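Local coordinates for virulence protein vsdE (Salmonella enterica, PDB 5LQ6) that acts as a cysteine hydrolase delivered as a Salmonella effector, suppresses immune responses of the host and contributes to bacterial virulence, at residues Q51-R55 against D56-Q60; D130-E133 against K134-N138; I192-L196 against Q197-K201. The protein carries 4 engineered substitutions. All coordinates share one frame; numbering follows the deposited sequence.

Contact 1 of 3, residues Q51-R55 against D56-Q60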
loop_
_atom_site.group_PDB
_atom_site.type_symbol
_atom_site.label_atom_id
_atom_site.label_comp_id
_atom_site.label_asym_id
_atom_site.label_seq_id
_atom_site.Cartn_x
_atom_site.Cartn_y
_atom_site.Cartn_z
ATOM N N GLN A 51 2.256 7.162 17.616
ATOM C CA GLN A 51 2.640 5.766 17.514
ATOM C C GLN A 51 1.436 4.870 17.339
ATOM O O GLN A 51 1.474 3.957 16.533
ATOM C CB GLN A 51 3.432 5.296 18.749
ATOM C CG GLN A 51 4.855 5.831 18.796
ATOM C CD GLN A 51 5.651 5.499 17.529
ATOM O OE1 GLN A 51 5.509 4.404 16.971
ATOM N NE2 GLN A 51 6.445 6.454 17.045
ATOM N N ASN A 52 0.382 5.121 18.106
ATOM C CA ASN A 52 -0.875 4.395 17.948
ATOM C C ASN A 52 -1.816 5.197 17.049
ATOM O O ASN A 52 -2.417 6.170 17.478
ATOM C CB ASN A 52 -1.564 4.105 19.284
ATOM C CG ASN A 52 -2.787 3.217 19.095
ATOM O OD1 ASN A 52 -2.675 2.169 18.496
ATOM N ND2 ASN A 52 -3.933 3.655 19.531
ATOM N N LEU A 53 -1.911 4.800 15.792
ATOM C CA LEU A 53 -2.708 5.530 14.830
ATOM C C LEU A 53 -4.186 5.380 15.083
ATOM O O LEU A 53 -4.674 4.351 15.562
ATOM C CB LEU A 53 -2.388 5.052 13.392
ATOM C CG LEU A 53 -1.015 5.399 12.886
ATOM C CD1 LEU A 53 -0.683 4.662 11.603
ATOM C CD2 LEU A 53 -0.793 6.881 12.673
ATOM N N SER A 54 -4.900 6.405 14.750
ATOM C CA SER A 54 -6.319 6.360 14.793
ATOM C C SER A 54 -6.840 6.192 13.370
ATOM O O SER A 54 -6.131 6.421 12.363
ATOM C CB SER A 54 -6.864 7.664 15.367
ATOM O OG SER A 54 -6.684 8.750 14.472
ATOM N N ARG A 55 -8.114 5.857 13.265
ATOM C CA ARG A 55 -8.737 5.759 11.963
ATOM C C ARG A 55 -8.709 7.090 11.248
ATOM O O ARG A 55 -8.476 7.191 10.049
ATOM C CB ARG A 55 -10.150 5.184 12.080
ATOM C CG ARG A 55 -10.784 4.876 10.750
ATOM C CD ARG A 55 -12.155 4.278 10.984
ATOM N NE ARG A 55 -12.765 3.860 9.745
ATOM C CZ ARG A 55 -13.511 4.632 8.981
ATOM N NH1 ARG A 55 -13.729 5.910 9.303
ATOM N NH2 ARG A 55 -14.028 4.137 7.865
ATOM N N ASP A 56 -8.946 8.170 11.994
ATOM C CA ASP A 56 -8.912 9.484 11.414
ATOM C C ASP A 56 -7.500 9.861 10.919
ATOM O O ASP A 56 -7.351 10.513 9.885
ATOM C CB ASP A 56 -9.340 10.518 12.461
ATOM C CG ASP A 56 -9.347 11.887 11.876
ATOM O OD1 ASP A 56 -10.211 12.114 11.013
ATOM O OD2 ASP A 56 -8.430 12.682 12.211
ATOM N N ASN A 57 -6.473 9.466 11.637
ATOM C CA ASN A 57 -5.100 9.619 11.159
ATOM C C ASN A 57 -4.944 8.985 9.791
ATOM O O ASN A 57 -4.359 9.578 8.868
ATOM C CB ASN A 57 -4.034 9.005 12.092
ATOM C CG ASN A 57 -3.885 9.682 13.448
ATOM O OD1 ASN A 57 -3.497 9.013 14.404
ATOM N ND2 ASN A 57 -4.114 10.979 13.519
ATOM N N LEU A 58 -5.404 7.745 9.680
ATOM C CA LEU A 58 -5.282 7.050 8.402
ATOM C C LEU A 58 -6.013 7.735 7.263
ATOM O O LEU A 58 -5.563 7.715 6.136
ATOM C CB LEU A 58 -5.777 5.587 8.513
ATOM C CG LEU A 58 -5.006 4.664 9.392
ATOM C CD1 LEU A 58 -5.763 3.320 9.355
ATOM C CD2 LEU A 58 -3.585 4.484 8.895
ATOM N N LYS A 59 -7.181 8.308 7.541
ATOM C CA LYS A 59 -7.878 9.041 6.518
ATOM C C LYS A 59 -7.024 10.193 6.026
ATOM O O LYS A 59 -6.913 10.438 4.821
ATOM C CB LYS A 59 -9.213 9.603 7.063
ATOM C CG LYS A 59 -10.121 10.157 6.006
ATOM C CD LYS A 59 -11.369 10.795 6.610
ATOM C CE LYS A 59 -11.928 9.988 7.780
ATOM N NZ LYS A 59 -13.158 10.636 8.331
ATOM N N GLN A 60 -6.446 10.956 6.957
ATOM C CA GLN A 60 -5.646 12.092 6.546
ATOM C C GLN A 60 -4.399 11.661 5.753
ATOM O O GLN A 60 -4.028 12.299 4.791
ATOM C CB GLN A 60 -5.249 12.928 7.756
ATOM C CG GLN A 60 -6.377 13.411 8.690
ATOM C CD GLN A 60 -7.761 13.632 8.065
ATOM O OE1 GLN A 60 -7.934 14.335 7.041
ATOM N NE2 GLN A 60 -8.771 13.039 8.693
HETATM O O HOH W 1 -3.867 8.572 17.340
#

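Contact 2 of 3, residues D130-E133 against K134-N138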
loop_
_atom_site.group_PDB
_atom_site.type_symbol
_atom_site.label_atom_id
_atom_site.label_comp_id
_atom_site.label_asym_id
_atom_site.label_seq_id
_atom_site.Cartn_x
_atom_site.Cartn_y
_atom_site.Cartn_z
ATOM N N ASP A 130 -11.260 -11.911 2.726
ATOM C CA ASP A 130 -11.485 -12.410 4.055
ATOM C C ASP A 130 -10.272 -13.099 4.625
ATOM O O ASP A 130 -9.911 -12.974 5.799
ATOM C CB ASP A 130 -12.688 -13.396 4.044
ATOM C CG ASP A 130 -13.881 -12.824 3.319
ATOM O OD1 ASP A 130 -13.887 -12.806 2.013
ATOM O OD2 ASP A 130 -14.740 -12.329 4.062
ATOM N N GLU A 131 -9.616 -13.879 3.783
ATOM C CA GLU A 131 -8.390 -14.555 4.192
ATOM C C GLU A 131 -7.237 -13.587 4.394
ATOM O O GLU A 131 -6.393 -13.792 5.278
ATOM C CB GLU A 131 -8.100 -15.617 3.185
ATOM C CG GLU A 131 -9.088 -16.769 3.373
ATOM C CD GLU A 131 -9.030 -17.793 2.276
ATOM O OE1 GLU A 131 -9.662 -17.525 1.247
ATOM O OE2 GLU A 131 -8.391 -18.881 2.481
ATOM N N VAL A 132 -7.170 -12.553 3.561
ATOM C CA VAL A 132 -6.228 -11.459 3.796
ATOM C C VAL A 132 -6.434 -10.864 5.185
ATOM O O VAL A 132 -5.453 -10.684 5.939
ATOM C CB VAL A 132 -6.368 -10.388 2.731
ATOM C CG1 VAL A 132 -5.553 -9.145 3.109
ATOM C CG2 VAL A 132 -5.926 -10.888 1.352
ATOM N N GLU A 133 -7.677 -10.559 5.536
ATOM C CA GLU A 133 -7.939 -9.989 6.871
ATOM C C GLU A 133 -7.463 -10.921 7.983
ATOM O O GLU A 133 -6.825 -10.504 8.921
ATOM C CB GLU A 133 -9.437 -9.675 7.020
ATOM C CG GLU A 133 -9.822 -9.106 8.359
ATOM C CD GLU A 133 -11.324 -9.050 8.581
ATOM O OE1 GLU A 133 -12.010 -10.063 8.336
ATOM O OE2 GLU A 133 -11.822 -7.979 8.972
ATOM N N LYS A 134 -7.787 -12.194 7.863
ATOM C CA LYS A 134 -7.411 -13.169 8.894
ATOM C C LYS A 134 -5.907 -13.279 9.016
ATOM O O LYS A 134 -5.342 -13.311 10.136
ATOM C CB LYS A 134 -7.996 -14.552 8.509
ATOM C CG LYS A 134 -7.621 -15.647 9.493
ATOM C CD LYS A 134 -8.165 -16.989 9.045
ATOM C CE LYS A 134 -7.306 -18.131 9.586
ATOM N NZ LYS A 134 -7.967 -19.467 9.450
ATOM N N GLU A 135 -5.187 -13.296 7.899
ATOM C CA GLU A 135 -3.742 -13.422 7.919
ATOM C C GLU A 135 -3.104 -12.212 8.593
ATOM O O GLU A 135 -2.155 -12.333 9.345
ATOM C CB GLU A 135 -3.191 -13.577 6.503
ATOM C CG GLU A 135 -1.687 -13.542 6.321
ATOM C CD GLU A 135 -0.975 -14.713 6.984
ATOM O OE1 GLU A 135 -1.644 -15.733 7.315
ATOM O OE2 GLU A 135 0.274 -14.610 7.164
ATOM N N ILE A 136 -3.639 -11.023 8.281
ATOM C CA ILE A 136 -3.121 -9.809 8.863
ATOM C C ILE A 136 -3.389 -9.818 10.367
ATOM O O ILE A 136 -2.476 -9.447 11.149
ATOM C CB ILE A 136 -3.743 -8.577 8.190
ATOM C CG1 ILE A 136 -3.076 -8.420 6.828
ATOM C CG2 ILE A 136 -3.525 -7.345 9.065
ATOM C CD1 ILE A 136 -3.740 -7.396 5.943
ATOM N N LEU A 137 -4.609 -10.191 10.770
ATOM C CA LEU A 137 -4.874 -10.273 12.235
ATOM C C LEU A 137 -3.983 -11.259 12.918
ATOM O O LEU A 137 -3.565 -11.040 14.063
ATOM C CB LEU A 137 -6.323 -10.524 12.509
ATOM C CG LEU A 137 -7.269 -9.378 12.183
ATOM C CD1 LEU A 137 -8.726 -9.858 12.187
ATOM C CD2 LEU A 137 -7.011 -8.153 13.072
ATOM N N ASN A 138 -3.658 -12.341 12.245
ATOM C CA ASN A 138 -2.725 -13.314 12.835
ATOM C C ASN A 138 -1.319 -12.772 12.969
ATOM O O ASN A 138 -0.649 -12.957 14.024
ATOM C CB ASN A 138 -2.740 -14.607 12.054
ATOM C CG ASN A 138 -1.968 -15.729 12.758
ATOM O OD1 ASN A 138 -2.283 -16.096 13.887
ATOM N ND2 ASN A 138 -0.936 -16.214 12.123
#

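Contact 3 of 3, residues I192-L196 against Q197-K201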
loop_
_atom_site.group_PDB
_atom_site.type_symbol
_atom_site.label_atom_id
_atom_site.label_comp_id
_atom_site.label_asym_id
_atom_site.label_seq_id
_atom_site.Cartn_x
_atom_site.Cartn_y
_atom_site.Cartn_z
ATOM N N ILE A 192 -12.080 5.967 0.360
ATOM C CA ILE A 192 -10.682 5.653 0.628
ATOM C C ILE A 192 -10.534 4.719 1.846
ATOM O O ILE A 192 -9.477 4.068 1.969
ATOM C CB ILE A 192 -9.809 6.890 0.778
ATOM C CG1 ILE A 192 -10.279 7.757 1.928
ATOM C CG2 ILE A 192 -9.764 7.657 -0.537
ATOM C CD1 ILE A 192 -9.364 8.931 2.238
ATOM N N LEU A 193 -11.533 4.634 2.706
ATOM C CA LEU A 193 -11.541 3.725 3.836
ATOM C C LEU A 193 -12.716 2.783 3.734
ATOM O O LEU A 193 -13.718 2.926 4.490
ATOM C CB LEU A 193 -11.537 4.425 5.192
ATOM C CG LEU A 193 -10.200 4.743 5.838
ATOM C CD1 LEU A 193 -9.133 5.366 5.039
ATOM C CD2 LEU A 193 -10.488 5.563 7.112
ATOM N N PRO A 194 -12.672 1.821 2.794
ATOM C CA PRO A 194 -13.800 0.881 2.621
ATOM C C PRO A 194 -13.897 -0.088 3.771
ATOM O O PRO A 194 -12.872 -0.486 4.337
ATOM C CB PRO A 194 -13.480 0.204 1.318
ATOM C CG PRO A 194 -11.970 0.217 1.299
ATOM C CD PRO A 194 -11.582 1.537 1.844
ATOM N N SER A 195 -15.102 -0.536 4.070
ATOM C CA SER A 195 -15.278 -1.667 4.944
ATOM C C SER A 195 -14.959 -2.927 4.209
ATOM O O SER A 195 -14.854 -2.923 2.994
ATOM C CB SER A 195 -16.710 -1.757 5.451
ATOM O OG SER A 195 -17.594 -2.039 4.361
ATOM N N LEU A 196 -14.811 -4.042 4.937
ATOM C CA LEU A 196 -14.617 -5.327 4.284
ATOM C C LEU A 196 -15.750 -5.615 3.290
ATOM O O LEU A 196 -15.502 -6.020 2.152
ATOM C CB LEU A 196 -14.528 -6.422 5.348
ATOM C CG LEU A 196 -14.361 -7.835 4.743
ATOM C CD1 LEU A 196 -13.012 -8.003 4.102
ATOM C CD2 LEU A 196 -14.527 -8.877 5.853
ATOM N N GLN A 197 -16.970 -5.406 3.710
ATOM C CA GLN A 197 -18.139 -5.648 2.834
ATOM C C GLN A 197 -18.021 -4.824 1.576
ATOM O O GLN A 197 -18.292 -5.292 0.456
ATOM C CB GLN A 197 -19.426 -5.350 3.615
ATOM C CG GLN A 197 -20.735 -5.377 2.830
ATOM C CD GLN A 197 -21.958 -5.292 3.761
ATOM O OE1 GLN A 197 -22.658 -4.287 3.819
ATOM N NE2 GLN A 197 -22.199 -6.360 4.504
ATOM N N GLU A 198 -17.618 -3.554 1.698
ATOM C CA GLU A 198 -17.567 -2.669 0.551
ATOM C C GLU A 198 -16.465 -3.110 -0.385
ATOM O O GLU A 198 -16.672 -3.155 -1.604
ATOM C CB GLU A 198 -17.316 -1.220 1.022
ATOM C CG GLU A 198 -18.584 -0.595 1.537
ATOM C CD GLU A 198 -18.378 0.630 2.362
ATOM O OE1 GLU A 198 -17.228 1.020 2.665
ATOM O OE2 GLU A 198 -19.381 1.252 2.733
ATOM N N ILE A 199 -15.265 -3.401 0.117
ATOM C CA ILE A 199 -14.188 -3.752 -0.777
ATOM C C ILE A 199 -14.435 -5.094 -1.478
ATOM O O ILE A 199 -14.020 -5.283 -2.621
ATOM C CB ILE A 199 -12.836 -3.646 -0.042
ATOM C CG1 ILE A 199 -11.721 -3.364 -1.065
ATOM C CG2 ILE A 199 -12.624 -4.839 0.847
ATOM C CD1 ILE A 199 -10.380 -3.102 -0.438
ATOM N N LYS A 200 -15.123 -5.992 -0.818
ATOM C CA LYS A 200 -15.494 -7.297 -1.409
ATOM C C LYS A 200 -16.323 -7.141 -2.678
ATOM O O LYS A 200 -16.271 -8.036 -3.550
ATOM C CB LYS A 200 -16.281 -8.161 -0.423
ATOM C CG LYS A 200 -15.449 -8.781 0.666
ATOM C CD LYS A 200 -16.200 -9.762 1.549
ATOM C CE LYS A 200 -16.421 -11.069 0.797
ATOM N NZ LYS A 200 -16.898 -12.108 1.731
ATOM N N LYS A 201 -17.061 -6.043 -2.821
ATOM C CA LYS A 201 -17.829 -5.749 -4.041
ATOM C C LYS A 201 -16.968 -5.663 -5.260
ATOM O O LYS A 201 -17.448 -5.885 -6.361
ATOM C CB LYS A 201 -18.615 -4.430 -3.915
ATOM C CG LYS A 201 -19.617 -4.384 -2.776
ATOM C CD LYS A 201 -20.595 -5.513 -2.770
ATOM C CE LYS A 201 -21.647 -5.308 -1.664
ATOM N NZ LYS A 201 -21.917 -3.855 -1.370
#

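Contact 1 of 3, residues Q51-R55 against D56-Q60
Ser54 and Asn57 bond to each other twice at the start of helix 55-65, each side chain serving the other's backbone. In one direction the hydroxyl OG of Ser54 accepts from the backbone N of Asn57 at 2.9 Å. In the other, the N-H of Ser54 runs to OD1 of Asn57 over 3.0 Å. This return bond is nearly straight at hydrogen (164°), but the donor stands 43° above the carbonyl plane of the Asn57 amide, away from a lone-pair direction. These reciprocal bonds define a capping box with Ser54 as N-cap.

Torsions place both groups. In Ser54, OG sits between the backbone N and the carbonyl carbon (chi1 70°), directed at the first turn, while CG of Asn57 lies beside its own N and OD1 is swung back to the residue before the helix. A water donates to both OD1 of Asn57, at 3.0 Å, and O of Asn52, which gives the amide oxygen a second donor and ties the incoming loop to the cap. The helix proper begins with Leu58 N bonding to Ser54 O and Lys59 N to Arg55 O.

Around the box, CD1 of Leu53 meets CD2 of Leu58 at 4.0 Å, the two side chains crossing at about a right angle; CD2 of Leu53 touches OD1 of Asn57 at 3.9 Å. Leu58 also packs on Val170 and Ile172 of strand 163-172, and the extended chain of Arg55 carries NE to Gln182.

Chemically, the box pairs two N-H groups, that of Asn57 in the first turn with the Ser54 hydroxyl and that of Ser54 itself with the Asn57 amide oxygen, and the Leu53-Leu58 pair, one residue before the N-cap against the fourth after it, has the spacing of a hydrophobic staple.

Contact 2 of 3, residues D130-E133 against K134-N138
Lys134 N to Asp130 O, Glu135 N to Glu131 O, Ile136 N to Val132 O and Leu137 N to Glu133 O form four successive i to i+4 backbone bonds, 2.9 to 3.1 Å long, about two turns of regular alpha helix. Two side-chain pairs with the same spacing run along it. CG1 of Val132 meets CD1 of Ile136 at 3.8 Å, the side chains lying side by side and pointing the same way. The torsions explain the match: Val132 puts CG1 beside its carbonyl carbon (chi1 170°), whereas Ile136 holds CG1 beside its backbone N (chi1 -76°), so that CG1 of Ile136 also passes 3.4 Å from O of Val132. One position further on, CD1 of Leu137 lies against the CG methylene of Glu133 at 4.1 Å, again alongside, and that aliphatic part of Glu133 does the touching.

Polar ends on the helix are held elsewhere: Glu135 forms a salt bridge with Arg139 one turn on, Glu131 bonds to Ser128, and Asp130 is paired with Lys200. Val132 and Ile136 face the sheet, with Phe183, Ile150, Phe209 and Val211 around the first and Phe148, Ala169 and Val171 around the second, while Leu137 and Glu133 both reach Val181. This division, apolar residues inward and charged ones mainly outward, is that of an amphipathic helix laid on the four-stranded antiparallel sheet.

Contact 3 of 3, residues I192-L196 against Q197-K201
Ser195 holds OG between its backbone N and carbonyl carbon (chi1 66°) while Glu198 folds CG beside its own backbone N and then runs extended, which brings the hydroxyl to Glu198 N and the carboxylate back to Ser195 N. OG of Ser195 accepts from Glu198 N at 3.1 Å, and OE1 of Glu198 takes the N-H of Ser195 at 3.0 Å, the straighter of the two bonds at 168°. The donor approaches OE1 from above the carboxylate plane, 41° out of it; the same oxygen also accepts from Asn191 ND2, so two N-H groups share it.

Before the cap, CG of Pro194 meets CD1 of Ile199 at 4.1 Å, an apolar contact between the loop and the first turn. Past it, CG of Lys200 passes 3.1 Å from O of Leu196, and its chain, bent at chi3, leads NZ toward helix 129-143 and Asp130. Leu196 itself packs on Ile129, Asp130 and Glu133 of that helix and on Phe183. Ser195 and Glu198 thus form a Ser-x-x-Glu capping box, with Ser195 as N-cap of the short helix 196-200 and Pro194 and Ile199 in hydrophobic-staple spacing around it.

Along the chain the three contacts come in series, neither nested nor crossed, and each is local: contact 1 ends the loop after strand 39-41 at the start of helix 55-65, contact 2 is one stretch of helix 129-143, and contact 3 ends the loop after strand 180-184 at helix 196-200. Space joins them differently. Contacts 1 and 3 touch where Arg55 and Lys59 pack on Ile192 and Leu193; contacts 2 and 3 are tied by a salt bridge between their helices and by Leu196. Contacts 1 and 2 stay about 11 Å apart at their nearest atoms, so residues 192-201 bridge helices 55-65 and 129-143, both of which pack on the four-stranded sheet.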